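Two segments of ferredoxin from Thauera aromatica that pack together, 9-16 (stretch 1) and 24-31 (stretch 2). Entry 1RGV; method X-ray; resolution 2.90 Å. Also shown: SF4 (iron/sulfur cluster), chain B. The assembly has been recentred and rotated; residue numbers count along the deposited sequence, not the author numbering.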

ATOM      1  N   THR A   9      13.315   5.392  -2.389  1.00 44.79           N
ATOM      2  CA  THR A   9      14.213   6.528  -2.188  1.00 44.08           C
ATOM      3  C   THR A   9      13.867   7.251  -0.891  1.00 43.37           C
ATOM      4  O   THR A   9      14.557   8.185  -0.476  1.00 43.74           O
ATOM      5  CB  THR A   9      14.113   7.516  -3.382  1.00 44.88           C
ATOM      6  OG1 THR A   9      14.626   6.880  -4.559  1.00 45.37           O
ATOM      7  CG2 THR A   9      14.910   8.789  -3.120  1.00 45.80           C
ATOM      8  N   ALA A  10      12.795   6.805  -0.248  1.00 42.72           N
ATOM      9  CA  ALA A  10      12.345   7.400   1.003  1.00 41.67           C
ATOM     10  C   ALA A  10      11.967   8.869   0.819  1.00 41.57           C
ATOM     11  O   ALA A  10      12.275   9.701   1.669  1.00 41.69           O
ATOM     12  CB  ALA A  10      13.432   7.265   2.065  1.00 39.28           C
ATOM     13  N   CYS A  11      11.299   9.183  -0.290  1.00 41.98           N
ATOM     14  CA  CYS A  11      10.883  10.556  -0.562  1.00 41.97           C
ATOM     15  C   CYS A  11       9.631  10.918   0.245  1.00 43.04           C
ATOM     16  O   CYS A  11       9.216  12.079   0.277  1.00 42.89           O
ATOM     17  CB  CYS A  11      10.623  10.753  -2.058  1.00 41.13           C
ATOM     18  SG  CYS A  11       9.167   9.903  -2.705  1.00 39.57           S
ATOM     19  N   ASP A  12       9.030   9.914   0.881  1.00 43.95           N
ATOM     20  CA  ASP A  12       7.851  10.112   1.724  1.00 45.02           C
ATOM     21  C   ASP A  12       6.576  10.545   0.975  1.00 44.59           C
ATOM     22  O   ASP A  12       5.495  10.646   1.566  1.00 44.47           O
ATOM     23  CB  ASP A  12       8.205  11.128   2.823  1.00 46.63           C
ATOM     24  CG  ASP A  12       7.134  11.241   3.890  1.00 48.87           C
ATOM     25  OD1 ASP A  12       6.279  12.146   3.778  1.00 50.41           O
ATOM     26  OD2 ASP A  12       7.142  10.422   4.840  1.00 49.56           O
ATOM     27  N   ALA A  13       6.703  10.763  -0.330  1.00 43.17           N
ATOM     28  CA  ALA A  13       5.585  11.198  -1.155  1.00 42.52           C
ATOM     29  C   ALA A  13       4.348  10.301  -1.157  1.00 42.76           C
ATOM     30  O   ALA A  13       3.285  10.720  -1.613  1.00 44.26           O
ATOM     31  CB  ALA A  13       6.060  11.394  -2.580  1.00 41.61           C
ATOM     32  N   CYS A  14       4.464   9.086  -0.638  1.00 42.20           N
ATOM     33  CA  CYS A  14       3.331   8.164  -0.662  1.00 41.79           C
ATOM     34  C   CYS A  14       2.427   8.130   0.562  1.00 42.44           C
ATOM     35  O   CYS A  14       1.252   7.781   0.450  1.00 42.08           O
ATOM     36  CB  CYS A  14       3.829   6.744  -0.939  1.00 41.42           C
ATOM     37  SG  CYS A  14       4.968   6.113   0.310  1.00 37.03           S
ATOM     38  N   VAL A  15       2.965   8.478   1.727  1.00 43.93           N
ATOM     39  CA  VAL A  15       2.181   8.449   2.963  1.00 44.35           C
ATOM     40  C   VAL A  15       0.815   9.151   2.869  1.00 44.68           C
ATOM     41  O   VAL A  15      -0.191   8.591   3.311  1.00 44.18           O
ATOM     42  CB  VAL A  15       2.979   9.053   4.145  1.00 44.12           C
ATOM     43  CG1 VAL A  15       2.171   8.944   5.420  1.00 43.66           C
ATOM     44  CG2 VAL A  15       4.309   8.327   4.303  1.00 43.26           C
ATOM     45  N   GLU A  16       0.776  10.357   2.295  1.00 44.80           N
ATOM     46  CA  GLU A  16      -0.481  11.098   2.161  1.00 45.26           C
ATOM     47  C   GLU A  16      -1.516  10.294   1.393  1.00 44.96           C
ATOM     48  O   GLU A  16      -2.668  10.196   1.798  1.00 46.40           O
ATOM     49  CB  GLU A  16      -0.316  12.391   1.366  1.00 47.34           C
ATOM     50  CG  GLU A  16       0.946  13.175   1.548  1.00 51.77           C
ATOM     51  CD  GLU A  16       0.997  14.333   0.558  1.00 54.18           C
ATOM     52  OE1 GLU A  16       0.889  14.078  -0.667  1.00 54.49           O
ATOM     53  OE2 GLU A  16       1.136  15.493   1.003  1.00 55.70           O
ATOM     54  N   THR A  24       4.545   2.971   6.652  1.00 40.45           N
ATOM     55  CA  THR A  24       5.308   3.504   7.773  1.00 40.04           C
ATOM     56  C   THR A  24       6.682   3.962   7.287  1.00 39.78           C
ATOM     57  O   THR A  24       7.400   3.214   6.621  1.00 39.14           O
ATOM     58  CB  THR A  24       5.519   2.435   8.856  1.00 40.78           C
ATOM     59  OG1 THR A  24       4.254   1.876   9.232  1.00 41.45           O
ATOM     60  CG2 THR A  24       6.190   3.041  10.075  1.00 40.27           C
ATOM     61  N   PRO A  25       7.065   5.204   7.608  1.00 39.54           N
ATOM     62  CA  PRO A  25       8.371   5.718   7.183  1.00 39.91           C
ATOM     63  C   PRO A  25       9.496   4.901   7.818  1.00 40.87           C
ATOM     64  O   PRO A  25       9.479   4.641   9.026  1.00 41.11           O
ATOM     65  CB  PRO A  25       8.354   7.159   7.686  1.00 38.83           C
ATOM     66  CG  PRO A  25       6.902   7.504   7.676  1.00 38.52           C
ATOM     67  CD  PRO A  25       6.270   6.265   8.247  1.00 38.68           C
ATOM     68  N   GLY A  26      10.466   4.497   7.001  1.00 41.83           N
ATOM     69  CA  GLY A  26      11.582   3.712   7.498  1.00 42.05           C
ATOM     70  C   GLY A  26      12.918   4.266   7.046  1.00 42.63           C
ATOM     71  O   GLY A  26      13.009   5.418   6.624  1.00 42.88           O
ATOM     72  N   ASP A  27      13.955   3.441   7.129  1.00 43.22           N
ATOM     73  CA  ASP A  27      15.306   3.842   6.744  1.00 43.32           C
ATOM     74  C   ASP A  27      16.154   2.585   6.627  1.00 42.74           C
ATOM     75  O   ASP A  27      16.319   1.849   7.600  1.00 42.88           O
ATOM     76  CB  ASP A  27      15.893   4.774   7.811  1.00 45.12           C
ATOM     77  CG  ASP A  27      17.324   5.190   7.511  1.00 47.25           C
ATOM     78  OD1 ASP A  27      17.592   5.644   6.381  1.00 49.49           O
ATOM     79  OD2 ASP A  27      18.184   5.072   8.411  1.00 49.01           O
ATOM     80  N   PRO A  28      16.727   2.329   5.443  1.00 42.18           N
ATOM     81  CA  PRO A  28      16.675   3.121   4.208  1.00 41.91           C
ATOM     82  C   PRO A  28      15.347   3.181   3.437  1.00 41.96           C
ATOM     83  O   PRO A  28      15.111   4.141   2.697  1.00 42.33           O
ATOM     84  CB  PRO A  28      17.777   2.492   3.367  1.00 41.41           C
ATOM     85  CG  PRO A  28      17.641   1.046   3.726  1.00 40.70           C
ATOM     86  CD  PRO A  28      17.496   1.088   5.231  1.00 40.97           C
ATOM     87  N   ILE A  29      14.485   2.177   3.590  1.00 40.82           N
ATOM     88  CA  ILE A  29      13.221   2.179   2.850  1.00 39.65           C
ATOM     89  C   ILE A  29      11.956   2.151   3.708  1.00 40.22           C
ATOM     90  O   ILE A  29      12.006   1.879   4.909  1.00 41.82           O
ATOM     91  CB  ILE A  29      13.154   0.990   1.855  1.00 38.26           C
ATOM     92  CG1 ILE A  29      13.106  -0.339   2.620  1.00 37.13           C
ATOM     93  CG2 ILE A  29      14.356   1.029   0.919  1.00 36.75           C
ATOM     94  CD1 ILE A  29      13.047  -1.572   1.726  1.00 33.66           C
ATOM     95  N   TYR A  30      10.822   2.440   3.076  1.00 38.95           N
ATOM     96  CA  TYR A  30       9.532   2.447   3.755  1.00 37.71           C
ATOM     97  C   TYR A  30       8.910   1.052   3.772  1.00 37.51           C
ATOM     98  O   TYR A  30       9.198   0.221   2.907  1.00 37.57           O
ATOM     99  CB  TYR A  30       8.596   3.438   3.069  1.00 37.35           C
ATOM    100  CG  TYR A  30       8.849   4.879   3.453  1.00 37.49           C
ATOM    101  CD1 TYR A  30      10.149   5.367   3.604  1.00 37.24           C
ATOM    102  CD2 TYR A  30       7.786   5.765   3.653  1.00 36.99           C
ATOM    103  CE1 TYR A  30      10.382   6.699   3.946  1.00 36.45           C
ATOM    104  CE2 TYR A  30       8.010   7.099   3.991  1.00 36.42           C
ATOM    105  CZ  TYR A  30       9.308   7.556   4.134  1.00 36.16           C
ATOM    106  OH  TYR A  30       9.536   8.870   4.459  1.00 35.84           O
ATOM    107  N   VAL A  31       8.052   0.804   4.759  1.00 36.79           N
ATOM    108  CA  VAL A  31       7.417  -0.501   4.913  1.00 36.09           C
ATOM    109  C   VAL A  31       5.886  -0.459   4.916  1.00 36.64           C
ATOM    110  O   VAL A  31       5.280   0.409   5.549  1.00 37.42           O
ATOM    111  CB  VAL A  31       7.873  -1.167   6.226  1.00 34.53           C
ATOM    112  CG1 VAL A  31       7.439  -2.622   6.244  1.00 34.63           C
ATOM    113  CG2 VAL A  31       9.382  -1.038   6.382  1.00 33.13           C
TER
HETATM  114 FE1  SF4 B 101       8.048   5.475  -3.720  1.00 43.07          FE
HETATM  115 FE2  SF4 B 101       7.027   5.906  -1.108  1.00 42.66          FE
HETATM  116 FE3  SF4 B 101       9.507   4.852  -1.548  1.00 43.33          FE
HETATM  117 FE4  SF4 B 101       8.950   7.509  -2.148  1.00 44.81          FE
HETATM  118  S1  SF4 B 101       8.915   6.453  -0.015  1.00 42.92           S
HETATM  119  S2  SF4 B 101      10.079   6.091  -3.176  1.00 43.64           S
HETATM  120  S3  SF4 B 101       6.817   7.304  -2.759  1.00 43.24           S
HETATM  121  S4  SF4 B 101       7.666   3.909  -2.052  1.00 43.03           S

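The contact is small, burying 288 Å² over both stretches, and most of its geometry can be read from one side chain. Tyr-30 has 97 Å² covered by stretch 1, the largest share of any residue here; Ala-10 follows with 55 Å² and Asp-12 with 34 Å². The CA-to-CB bond of Tyr-30 points toward stretch 1, and with chi1 at -79° (m) its ring lies among Ala-10, Asp-12, Cys-14 and Val-15.

The polar element is a hydrogen bond in which Tyr-30 OH donates to Asp-12 OD2 at 2.9 Å. Asp-12 leaves the backbone sideways, but its t rotamer (chi1 -171°) brings the carboxylate closer to stretch 2, and OD2 lies near the plane of the tyrosine ring, at its edge. That position suits a phenol hydroxyl, whose O-H bond prefers to lie in the ring plane. The same oxygen, Asp-12 OD2, is 4.1 Å from Pro-25 CG, a looser approach.

Ala-10 supplies the closest carbon packing. Its CA and its CB each lie 3.6 Å from Tyr-30 CE1, the CA approaching the ring obliquely. The methyl also reaches the backbone, with Ala-10 CB 3.6 Å from Pro-28 O. The main chains are correspondingly near at this point: the CA atoms of Ala-10 and Ile-29 are 5.6 Å apart, against 7.0 Å for those of Asp-12 and Pro-25. Ala-10 has positive backbone angles (phi/psi 62/41), as does Asp-12 in phi (67/-4).

Val-15 packs at the ring edge on the CE2 side, with Val-15 CG2 3.9 Å from Tyr-30 CE2; the same methyl, Val-15 CG2, is 4.3 Å from Pro-25 CG. Asp-12 and Val-15 are the ends of a type I turn, although its backbone bond, Val-15 N to Asp-12 O at 3.3 Å, is weak. Both ends of the turn meet the ring near its plane: Asp-12 through OD2 and Val-15 through CG2.

The iron-sulfur cluster completes the surroundings of the ring. Its sulfide S1 lies over one face of Tyr-30, 3.8 Å from Tyr-30 CG, and is also 3.7 Å from Ala-10 CA. Stretch 1 is tied to the cluster by Cys-11 SG on FE4 and Cys-14 SG on FE2, both at 2.5 Å. The ligand sulfur Cys-14 SG is also 4.4 Å from Tyr-30 CD2; at 5.4 Å from the ring centroid and 53° off the normal, this sulfur-aromatic contact is oblique.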